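PDB 3OTN: SusD superfamily protein from Parabacteroides distasonis, which probably binds carbohydrate nutrients at the outer membrane, as other members of the SusD family do. Local coordinates for residues 172-177 against 185-190; 264-269 against 276-281; 307-312 against 335-340. One frame throughout, in Å; residues are numbered along the deposited sequence.

Contact 1 of 3, residues 172-177 against 185-190; sequences EQSDLA and VSMGAV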
loop_
_atom_site.group_PDB
_atom_site.type_symbol
_atom_site.label_atom_id
_atom_site.label_comp_id
_atom_site.label_asym_id
_atom_site.label_seq_id
_atom_site.Cartn_x
_atom_site.Cartn_y
_atom_site.Cartn_z
ATOM N N GLU A 172 4.140 -16.837 12.136
ATOM C CA GLU A 172 3.080 -17.782 11.834
ATOM C C GLU A 172 2.952 -18.954 12.855
ATOM O O GLU A 172 1.863 -19.502 13.076
ATOM C CB GLU A 172 3.370 -18.348 10.443
ATOM C CG GLU A 172 2.244 -18.899 9.748
ATOM C CD GLU A 172 2.569 -19.223 8.306
ATOM O OE1 GLU A 172 3.643 -19.857 8.008
ATOM O OE2 GLU A 172 1.699 -18.890 7.482
ATOM N N GLN A 173 4.063 -19.333 13.472
ATOM C CA GLN A 173 4.070 -20.401 14.488
ATOM C C GLN A 173 3.973 -19.866 15.913
ATOM O O GLN A 173 4.316 -20.572 16.849
ATOM C CB GLN A 173 5.332 -21.277 14.323
ATOM C CG GLN A 173 5.373 -22.045 12.975
ATOM C CD GLN A 173 4.129 -22.932 12.747
ATOM O OE1 GLN A 173 3.582 -23.532 13.684
ATOM N NE2 GLN A 173 3.681 -23.007 11.501
ATOM N N SER A 174 3.448 -18.657 16.094
ATOM C CA SER A 174 3.446 -17.995 17.399
ATOM C C SER A 174 2.071 -18.033 18.043
ATOM O O SER A 174 1.099 -18.523 17.463
ATOM C CB SER A 174 3.875 -16.542 17.209
ATOM O OG SER A 174 2.782 -15.744 16.782
ATOM N N ASP A 175 1.993 -17.452 19.230
ATOM C CA ASP A 175 0.737 -17.282 19.962
ATOM C C ASP A 175 -0.142 -16.049 19.585
ATOM O O ASP A 175 -1.086 -15.750 20.309
ATOM C CB ASP A 175 1.070 -17.284 21.468
ATOM C CG ASP A 175 1.582 -18.650 21.951
ATOM O OD1 ASP A 175 1.322 -19.672 21.253
ATOM O OD2 ASP A 175 2.232 -18.699 23.022
ATOM N N LEU A 176 0.099 -15.394 18.443
ATOM C CA LEU A 176 -0.680 -14.210 18.039
ATOM C C LEU A 176 -2.147 -14.480 17.798
ATOM O O LEU A 176 -2.473 -15.453 17.121
ATOM C CB LEU A 176 -0.159 -13.618 16.704
ATOM C CG LEU A 176 0.948 -12.609 16.600
ATOM C CD1 LEU A 176 1.174 -12.312 15.076
ATOM C CD2 LEU A 176 0.571 -11.359 17.377
ATOM N N ALA A 177 -3.022 -13.571 18.253
ATOM C CA ALA A 177 -4.458 -13.671 17.979
ATOM C C ALA A 177 -4.693 -13.623 16.482
ATOM O O ALA A 177 -3.929 -12.946 15.784
ATOM C CB ALA A 177 -5.213 -12.502 18.647
ATOM N N VAL A 185 -0.915 -5.904 15.257
ATOM C CA VAL A 185 -0.607 -7.021 14.373
ATOM C C VAL A 185 -1.379 -8.285 14.849
ATOM O O VAL A 185 -1.545 -8.502 16.045
ATOM C CB VAL A 185 0.928 -7.280 14.365
ATOM C CG1 VAL A 185 1.267 -8.543 13.603
ATOM C CG2 VAL A 185 1.639 -6.035 13.782
ATOM N N SER A 186 -1.894 -9.070 13.913
ATOM C CA SER A 186 -2.659 -10.287 14.196
ATOM C C SER A 186 -2.159 -11.363 13.249
ATOM O O SER A 186 -1.431 -11.064 12.313
ATOM C CB SER A 186 -4.140 -10.045 13.886
ATOM O OG SER A 186 -4.330 -9.701 12.508
HETATM N N MSE A 187 -2.588 -12.602 13.452
HETATM C CA MSE A 187 -2.200 -13.662 12.519
HETATM C C MSE A 187 -2.769 -13.390 11.136
HETATM O O MSE A 187 -2.142 -13.728 10.129
HETATM C CB MSE A 187 -2.646 -15.032 13.015
HETATM C CG MSE A 187 -1.991 -16.148 12.262
HETATM SE SE MSE A 187 -0.141 -16.181 12.829
HETATM C CE MSE A 187 -0.391 -16.959 14.584
ATOM N N GLY A 188 -3.936 -12.758 11.057
ATOM C CA GLY A 188 -4.468 -12.378 9.741
ATOM C C GLY A 188 -3.526 -11.446 8.966
ATOM O O GLY A 188 -3.360 -11.594 7.764
ATOM N N ALA A 189 -2.903 -10.496 9.670
ATOM C CA ALA A 189 -1.929 -9.606 9.089
ATOM C C ALA A 189 -0.702 -10.387 8.603
ATOM O O ALA A 189 -0.213 -10.149 7.496
ATOM C CB ALA A 189 -1.502 -8.470 10.129
ATOM N N VAL A 190 -0.225 -11.319 9.430
ATOM C CA VAL A 190 0.926 -12.146 9.066
ATOM C C VAL A 190 0.622 -12.956 7.823
ATOM O O VAL A 190 1.466 -13.056 6.929
ATOM C CB VAL A 190 1.306 -13.142 10.229
ATOM C CG1 VAL A 190 2.302 -14.196 9.743
ATOM C CG2 VAL A 190 1.804 -12.383 11.442
#
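Ala-177 and Ser-186 bring the two backbones together, their CA atoms 5.4 Å apart. One hydrogen bond joins the two segments: Met-187 N donates to Ala-177 O over 2.7 Å, nearly straight at 167°. Ser-186 is the N-cap of helix 187-202, its OG accepting from Ala-189 N, a fitting use of a short hydroxyl side chain. Within the other segment Ser-174 makes an ST turn, OG taking the N-H of Leu-176 at 3.2 Å while also bonding Ala-171 O. The contact thus links the loop after helix 156-172 to the start of the next helix, consistent with the helical-repeat (TPR-like) architecture of SusD proteins. The side chain of Met-187, a selenomethionine here, bends at chi2 and chi3, and its CE lies 3.6 Å from both Ser-174 O and Leu-176 O; such a flexible chain can follow the curve of the loop. Leu-176 turns toward the helix, with CD1 3.7 Å from Val-190 CG2 and 4.0 Å from Val-185 CG1, so branched apolar tips meet. An alanine at Ser-174 would probably leave Leu-176 N without its side-chain acceptor and Ala-171 O without its hydroxyl partner, the turn held less firmly. Glu-172 points its carboxylate elsewhere, to Arg-219 and Lys-191.

Contact 2 of 3, residues 264-269 against 276-281; sequences SVRIFL and SAYDLE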
loop_
_atom_site.group_PDB
_atom_site.type_symbol
_atom_site.label_atom_id
_atom_site.label_comp_id
_atom_site.label_asym_id
_atom_site.label_seq_id
_atom_site.Cartn_x
_atom_site.Cartn_y
_atom_site.Cartn_z
ATOM N N SER A 264 -3.573 13.081 4.457
ATOM C CA SER A 264 -3.664 12.631 3.070
ATOM C C SER A 264 -5.050 12.801 2.458
ATOM O O SER A 264 -5.173 12.827 1.219
ATOM C CB SER A 264 -3.195 11.184 2.911
ATOM O OG SER A 264 -4.098 10.210 3.440
ATOM N N VAL A 265 -6.087 12.927 3.296
ATOM C CA VAL A 265 -7.439 13.226 2.798
ATOM C C VAL A 265 -7.416 14.443 1.842
ATOM O O VAL A 265 -8.064 14.435 0.804
ATOM C CB VAL A 265 -8.436 13.389 3.991
ATOM C CG1 VAL A 265 -9.782 13.989 3.533
ATOM C CG2 VAL A 265 -8.631 12.043 4.706
ATOM N N ARG A 266 -6.584 15.433 2.163
ATOM C CA ARG A 266 -6.468 16.693 1.389
ATOM C C ARG A 266 -5.764 16.544 0.029
ATOM O O ARG A 266 -5.925 17.398 -0.855
ATOM C CB ARG A 266 -5.633 17.709 2.194
ATOM C CG ARG A 266 -6.186 18.117 3.511
ATOM C CD ARG A 266 -5.104 18.770 4.397
ATOM N NE ARG A 266 -4.878 20.137 3.989
ATOM C CZ ARG A 266 -4.161 21.043 4.657
ATOM N NH1 ARG A 266 -3.558 20.747 5.799
ATOM N NH2 ARG A 266 -4.042 22.271 4.149
ATOM N N ILE A 267 -4.959 15.497 -0.096
ATOM C CA ILE A 267 -4.201 15.150 -1.323
ATOM C C ILE A 267 -5.101 14.964 -2.544
ATOM O O ILE A 267 -4.737 15.368 -3.655
ATOM C CB ILE A 267 -3.352 13.841 -1.068
ATOM C CG1 ILE A 267 -2.190 14.124 -0.094
ATOM C CG2 ILE A 267 -2.792 13.185 -2.322
ATOM C CD1 ILE A 267 -1.178 14.987 -0.637
ATOM N N PHE A 268 -6.267 14.360 -2.318
ATOM C CA PHE A 268 -7.207 14.003 -3.383
ATOM C C PHE A 268 -8.183 15.102 -3.767
ATOM O O PHE A 268 -8.844 15.010 -4.806
ATOM C CB PHE A 268 -8.009 12.772 -2.967
ATOM C CG PHE A 268 -7.150 11.615 -2.536
ATOM C CD1 PHE A 268 -6.613 10.747 -3.461
ATOM C CD2 PHE A 268 -6.861 11.416 -1.197
ATOM C CE1 PHE A 268 -5.802 9.681 -3.065
ATOM C CE2 PHE A 268 -6.055 10.364 -0.796
ATOM C CZ PHE A 268 -5.528 9.491 -1.729
ATOM N N LEU A 269 -8.253 16.159 -2.966
ATOM C CA LEU A 269 -9.282 17.173 -3.123
ATOM C C LEU A 269 -8.793 18.146 -4.179
ATOM O O LEU A 269 -7.601 18.388 -4.226
ATOM C CB LEU A 269 -9.521 17.913 -1.801
ATOM C CG LEU A 269 -9.966 17.107 -0.572
ATOM C CD1 LEU A 269 -10.120 17.995 0.702
ATOM C CD2 LEU A 269 -11.220 16.355 -0.896
ATOM N N SER A 276 -13.754 22.450 0.946
ATOM C CA SER A 276 -13.466 21.856 2.249
ATOM C C SER A 276 -13.200 22.863 3.358
ATOM O O SER A 276 -13.030 24.059 3.106
ATOM C CB SER A 276 -12.250 20.938 2.153
ATOM O OG SER A 276 -11.053 21.661 2.265
ATOM N N ALA A 277 -13.150 22.331 4.581
ATOM C CA ALA A 277 -12.868 23.084 5.824
ATOM C C ALA A 277 -11.372 23.278 6.017
ATOM O O ALA A 277 -10.960 24.060 6.850
ATOM C CB ALA A 277 -13.441 22.340 7.058
ATOM N N TYR A 278 -10.558 22.539 5.268
ATOM C CA TYR A 278 -9.107 22.697 5.345
ATOM C C TYR A 278 -8.691 24.089 4.861
ATOM O O TYR A 278 -9.373 24.682 4.023
ATOM C CB TYR A 278 -8.417 21.647 4.493
ATOM C CG TYR A 278 -8.604 20.237 4.994
ATOM C CD1 TYR A 278 -7.841 19.752 6.058
ATOM C CD2 TYR A 278 -9.528 19.376 4.399
ATOM C CE1 TYR A 278 -8.021 18.450 6.546
ATOM C CE2 TYR A 278 -9.707 18.064 4.863
ATOM C CZ TYR A 278 -8.950 17.601 5.940
ATOM O OH TYR A 278 -9.116 16.283 6.390
ATOM N N ASP A 279 -7.574 24.608 5.360
ATOM C CA ASP A 279 -7.126 25.915 4.863
ATOM C C ASP A 279 -6.753 25.899 3.368
ATOM O O ASP A 279 -6.902 26.921 2.688
ATOM C CB ASP A 279 -6.041 26.562 5.741
ATOM C CG ASP A 279 -4.818 25.714 5.906
ATOM O OD1 ASP A 279 -4.749 24.609 5.344
ATOM O OD2 ASP A 279 -3.897 26.171 6.611
ATOM N N LEU A 280 -6.313 24.740 2.860
ATOM C CA LEU A 280 -6.026 24.546 1.431
ATOM C C LEU A 280 -6.165 23.087 1.015
ATOM O O LEU A 280 -5.760 22.179 1.749
ATOM C CB LEU A 280 -4.604 25.013 1.091
ATOM C CG LEU A 280 -4.412 26.547 0.880
ATOM C CD1 LEU A 280 -2.979 26.877 0.445
ATOM C CD2 LEU A 280 -5.422 27.170 -0.136
ATOM N N GLU A 281 -6.744 22.875 -0.165
ATOM C CA GLU A 281 -6.794 21.573 -0.781
ATOM C C GLU A 281 -5.589 21.468 -1.710
ATOM O O GLU A 281 -5.258 22.432 -2.385
ATOM C CB GLU A 281 -8.074 21.429 -1.590
ATOM C CG GLU A 281 -9.332 21.605 -0.773
ATOM C CD GLU A 281 -9.882 23.033 -0.722
ATOM O OE1 GLU A 281 -9.515 23.896 -1.564
ATOM O OE2 GLU A 281 -10.746 23.276 0.141
#
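Arg-266 lies against Tyr-278, Asp-279 and Leu-280 within one long loop that runs from strand 249-253 to strand 286-287, so the contact folds a loop of the SusD family region back on itself without regular sheet pairing. From CB, which points toward the other segment, the side chain first sets CG over Tyr-278. With CG anti to the carbonyl carbon (chi1 -61°), this methylene sits 3.3 Å from the centroid of the Tyr-278 ring, directly above its centre, a CH-pi contact. CD follows over the same face toward the rim, 3.3 Å from Tyr-278 CD1. The chain then bends at chi3, and the guanidinium plane comes to lie within 10° of parallel to the ring plane. Its NE and NH2 both grip Leu-280 O, NE at 3.2 Å and NH2 at 3.0 Å, the oxygen lying in the guanidinium plane; NE arrives nearly along the C=O axis and NH2 on a lone pair. NH2 also forms a salt bridge with Asp-279 OD1, while NH1 turns to Glu-263. Arginine suits this place because its long apolar stem can cover an aromatic face while its head serves a carbonyl and two carboxylates. Around the same ring, Leu-269 CD1 comes within 4.0 Å of Tyr-278 CD2, and Val-265 CG1 lies near the hydroxyl. Leu-269 also rests its CB on the CB and CG of Glu-281, using the apolar part of that acid. The Glu-281 carboxylate closes the second segment on itself and pairs with Lys-318 beyond it: OE2 accepts from Ser-276 N, which stands above the carboxylate plane, and from Ser-276 OG, at 2.7 Å, on its anti lone pair.

Contact 3 of 3, residues 307-312 against 335-340; sequences YFFTNY and YIYKFF. With EDO (1,2-ethanediol), chain O.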
loop_
_atom_site.group_PDB
_atom_site.type_symbol
_atom_site.label_atom_id
_atom_site.label_comp_id
_atom_site.label_asym_id
_atom_site.label_seq_id
_atom_site.Cartn_x
_atom_site.Cartn_y
_atom_site.Cartn_z
ATOM N N TYR A 307 -16.184 5.904 -6.277
ATOM C CA TYR A 307 -14.738 6.087 -6.219
ATOM C C TYR A 307 -14.289 7.457 -6.702
ATOM O O TYR A 307 -13.199 7.929 -6.324
ATOM C CB TYR A 307 -14.054 4.992 -7.022
ATOM C CG TYR A 307 -13.813 3.680 -6.312
ATOM C CD1 TYR A 307 -14.328 3.395 -5.041
ATOM C CD2 TYR A 307 -13.051 2.697 -6.932
ATOM C CE1 TYR A 307 -14.034 2.197 -4.396
ATOM C CE2 TYR A 307 -12.738 1.494 -6.278
ATOM C CZ TYR A 307 -13.251 1.243 -5.026
ATOM O OH TYR A 307 -12.987 0.046 -4.394
ATOM N N PHE A 308 -15.113 8.089 -7.542
ATOM C CA PHE A 308 -14.782 9.370 -8.149
ATOM C C PHE A 308 -15.901 10.372 -7.942
ATOM O O PHE A 308 -17.064 9.987 -7.712
ATOM C CB PHE A 308 -14.478 9.192 -9.658
ATOM C CG PHE A 308 -13.440 8.146 -9.925
ATOM C CD1 PHE A 308 -12.131 8.346 -9.526
ATOM C CD2 PHE A 308 -13.799 6.905 -10.473
ATOM C CE1 PHE A 308 -11.171 7.350 -9.736
ATOM C CE2 PHE A 308 -12.867 5.907 -10.651
ATOM C CZ PHE A 308 -11.549 6.122 -10.299
ATOM N N PHE A 309 -15.547 11.649 -8.030
ATOM C CA PHE A 309 -16.524 12.749 -8.033
ATOM C C PHE A 309 -16.119 13.857 -8.983
ATOM O O PHE A 309 -14.971 13.938 -9.413
ATOM C CB PHE A 309 -16.883 13.251 -6.619
ATOM C CG PHE A 309 -15.836 14.099 -5.919
ATOM C CD1 PHE A 309 -14.526 13.669 -5.748
ATOM C CD2 PHE A 309 -16.219 15.308 -5.304
ATOM C CE1 PHE A 309 -13.585 14.439 -5.021
ATOM C CE2 PHE A 309 -15.285 16.087 -4.588
ATOM C CZ PHE A 309 -13.973 15.653 -4.440
ATOM N N THR A 310 -17.114 14.646 -9.377
ATOM C CA THR A 310 -16.976 15.678 -10.418
ATOM C C THR A 310 -17.674 16.989 -10.048
ATOM O O THR A 310 -17.551 17.974 -10.766
ATOM C CB THR A 310 -17.613 15.190 -11.736
ATOM O OG1 THR A 310 -19.002 14.957 -11.512
ATOM C CG2 THR A 310 -16.983 13.912 -12.238
ATOM N N ASN A 311 -18.454 16.994 -8.968
ATOM C CA ASN A 311 -19.032 18.200 -8.440
ATOM C C ASN A 311 -19.128 18.136 -6.899
ATOM O O ASN A 311 -19.115 17.051 -6.297
ATOM C CB ASN A 311 -20.410 18.446 -9.086
ATOM C CG ASN A 311 -21.459 17.437 -8.631
ATOM O OD1 ASN A 311 -21.793 17.367 -7.456
ATOM N ND2 ASN A 311 -21.989 16.666 -9.568
ATOM N N TYR A 312 -19.213 19.302 -6.279
ATOM C CA TYR A 312 -19.396 19.408 -4.824
ATOM C C TYR A 312 -19.991 20.781 -4.549
ATOM O O TYR A 312 -20.645 21.337 -5.427
ATOM C CB TYR A 312 -18.087 19.101 -4.045
ATOM C CG TYR A 312 -18.338 18.514 -2.671
ATOM C CD1 TYR A 312 -18.830 17.222 -2.516
ATOM C CD2 TYR A 312 -18.110 19.271 -1.508
ATOM C CE1 TYR A 312 -19.114 16.687 -1.229
ATOM C CE2 TYR A 312 -18.388 18.742 -0.235
ATOM C CZ TYR A 312 -18.877 17.454 -0.110
ATOM O OH TYR A 312 -19.141 16.971 1.143
ATOM N N TYR A 335 -12.175 13.572 -9.902
ATOM C CA TYR A 335 -11.337 13.532 -8.718
ATOM C C TYR A 335 -11.645 12.274 -7.919
ATOM O O TYR A 335 -12.754 11.710 -8.023
ATOM C CB TYR A 335 -11.564 14.782 -7.890
ATOM C CG TYR A 335 -11.101 16.015 -8.621
ATOM C CD1 TYR A 335 -9.786 16.471 -8.477
ATOM C CD2 TYR A 335 -11.949 16.697 -9.509
ATOM C CE1 TYR A 335 -9.321 17.592 -9.192
ATOM C CE2 TYR A 335 -11.493 17.821 -10.229
ATOM C CZ TYR A 335 -10.183 18.261 -10.058
ATOM O OH TYR A 335 -9.723 19.365 -10.739
ATOM N N ILE A 336 -10.658 11.827 -7.149
ATOM C CA ILE A 336 -10.827 10.670 -6.286
ATOM C C ILE A 336 -11.661 11.010 -5.059
ATOM O O ILE A 336 -11.296 11.870 -4.270
ATOM C CB ILE A 336 -9.487 10.044 -5.885
ATOM C CG1 ILE A 336 -8.805 9.457 -7.136
ATOM C CG2 ILE A 336 -9.763 8.920 -4.843
ATOM C CD1 ILE A 336 -7.245 9.460 -7.124
ATOM N N TYR A 337 -12.793 10.317 -4.947
ATOM C CA TYR A 337 -13.728 10.379 -3.828
ATOM C C TYR A 337 -13.595 9.181 -2.888
ATOM O O TYR A 337 -14.168 9.189 -1.796
ATOM C CB TYR A 337 -15.170 10.388 -4.373
ATOM C CG TYR A 337 -16.226 10.944 -3.457
ATOM C CD1 TYR A 337 -16.218 12.285 -3.075
ATOM C CD2 TYR A 337 -17.265 10.127 -2.967
ATOM C CE1 TYR A 337 -17.225 12.809 -2.237
ATOM C CE2 TYR A 337 -18.259 10.661 -2.119
ATOM C CZ TYR A 337 -18.234 11.994 -1.777
ATOM O OH TYR A 337 -19.212 12.513 -0.952
ATOM N N LYS A 338 -12.804 8.179 -3.284
ATOM C CA LYS A 338 -12.667 6.901 -2.537
ATOM C C LYS A 338 -12.338 7.066 -1.039
ATOM O O LYS A 338 -12.812 6.292 -0.188
ATOM C CB LYS A 338 -11.617 6.062 -3.252
ATOM C CG LYS A 338 -11.511 4.643 -2.887
ATOM C CD LYS A 338 -10.645 3.918 -3.921
ATOM C CE LYS A 338 -10.363 2.534 -3.470
ATOM N NZ LYS A 338 -9.721 1.692 -4.501
ATOM N N PHE A 339 -11.613 8.130 -0.716
ATOM C CA PHE A 339 -11.125 8.388 0.644
ATOM C C PHE A 339 -11.679 9.682 1.242
ATOM O O PHE A 339 -11.081 10.239 2.126
ATOM C CB PHE A 339 -9.601 8.428 0.607
ATOM C CG PHE A 339 -8.989 7.248 -0.119
ATOM C CD1 PHE A 339 -9.184 5.958 0.355
ATOM C CD2 PHE A 339 -8.232 7.426 -1.276
ATOM C CE1 PHE A 339 -8.609 4.858 -0.291
ATOM C CE2 PHE A 339 -7.661 6.327 -1.930
ATOM C CZ PHE A 339 -7.847 5.050 -1.422
ATOM N N PHE A 340 -12.869 10.082 0.803
ATOM C CA PHE A 340 -13.497 11.341 1.203
ATOM C C PHE A 340 -14.209 11.205 2.572
ATOM O O PHE A 340 -15.401 10.875 2.682
ATOM C CB PHE A 340 -14.425 11.782 0.073
ATOM C CG PHE A 340 -14.911 13.202 0.157
ATOM C CD1 PHE A 340 -16.024 13.546 0.943
ATOM C CD2 PHE A 340 -14.342 14.183 -0.657
ATOM C CE1 PHE A 340 -16.499 14.872 0.951
ATOM C CE2 PHE A 340 -14.786 15.469 -0.630
ATOM C CZ PHE A 340 -15.883 15.821 0.168
HETATM C C1 EDO O . -20.884 18.077 -13.107
HETATM O O1 EDO O . -21.219 16.968 -12.278
HETATM C C2 EDO O . -20.764 17.605 -14.558
HETATM O O2 EDO O . -19.570 16.842 -14.709
#
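Phe-309 and Tyr-337 cross at about a right angle, Tyr-337 CD1 standing over one face of the Phe-309 ring, 3.4 Å from its CG. The two ring planes make 50°, an oblique pair. Phe-340 adds an edge-to-face contact, its edge toward the face of Phe-309 with the centroids 5.4 Å apart. From the end of the first segment Tyr-312 meets Phe-340 tip to tip, Phe-340 CZ lying 3.4 Å from Tyr-312 CZ over one face; the Tyr-312 hydroxyl bonds Asp-346 and Gln-342. These four rings form an aromatic cluster, flat groups packing from several directions, all buried but the partly exposed Tyr-312. The backbone beneath it is antiparallel sheet: strand 308-312 is the central one of three, and here it pairs with strand 334-336. Phe-309 and Tyr-335 are the hydrogen-bonded pair, Phe-309 N reaching Tyr-335 O at 2.8 Å and Tyr-335 N answering Phe-309 O at 2.9 Å. Past the strand, a type I turn from Tyr-337 to Phe-340 swings Phe-340 into the cluster. Lys-338, extended beyond CG, lies alongside Tyr-307 and points the same way, its CD 3.7 Å from the ring centroid in a CH-pi contact. A long methylene chain suits that face, and it delivers NZ to Glu-421 and to the carbonyls of Cys-419 and Asp-417. Past the corner, Asn-311 ND2 donates to O1 of a 1,2-ethanediol, probably from the crystallisation liquor, which donates to Thr-310 OG1.

The contacts follow one another along the chain, each closing before the next opens. Contact 1 belongs to the helical N-terminal part of the chain and lies on the opposite side of the chain's centre from the other two, its own centre about 36 Å from that of contact 2 and 35 Å from that of contact 3. Contacts 2 and 3 share the SusD family region, with centres about 12 Å apart, and they touch: Phe-268 packs against Phe-339, and Leu-269 against Phe-340. Helix 342-348 is another common neighbour, touched by Val-265 and Phe-340 alike. The long loop therefore packs against the turn that follows strand 334-336, and the two contacts form one continuous region, distinct from the helix connection at contact 1.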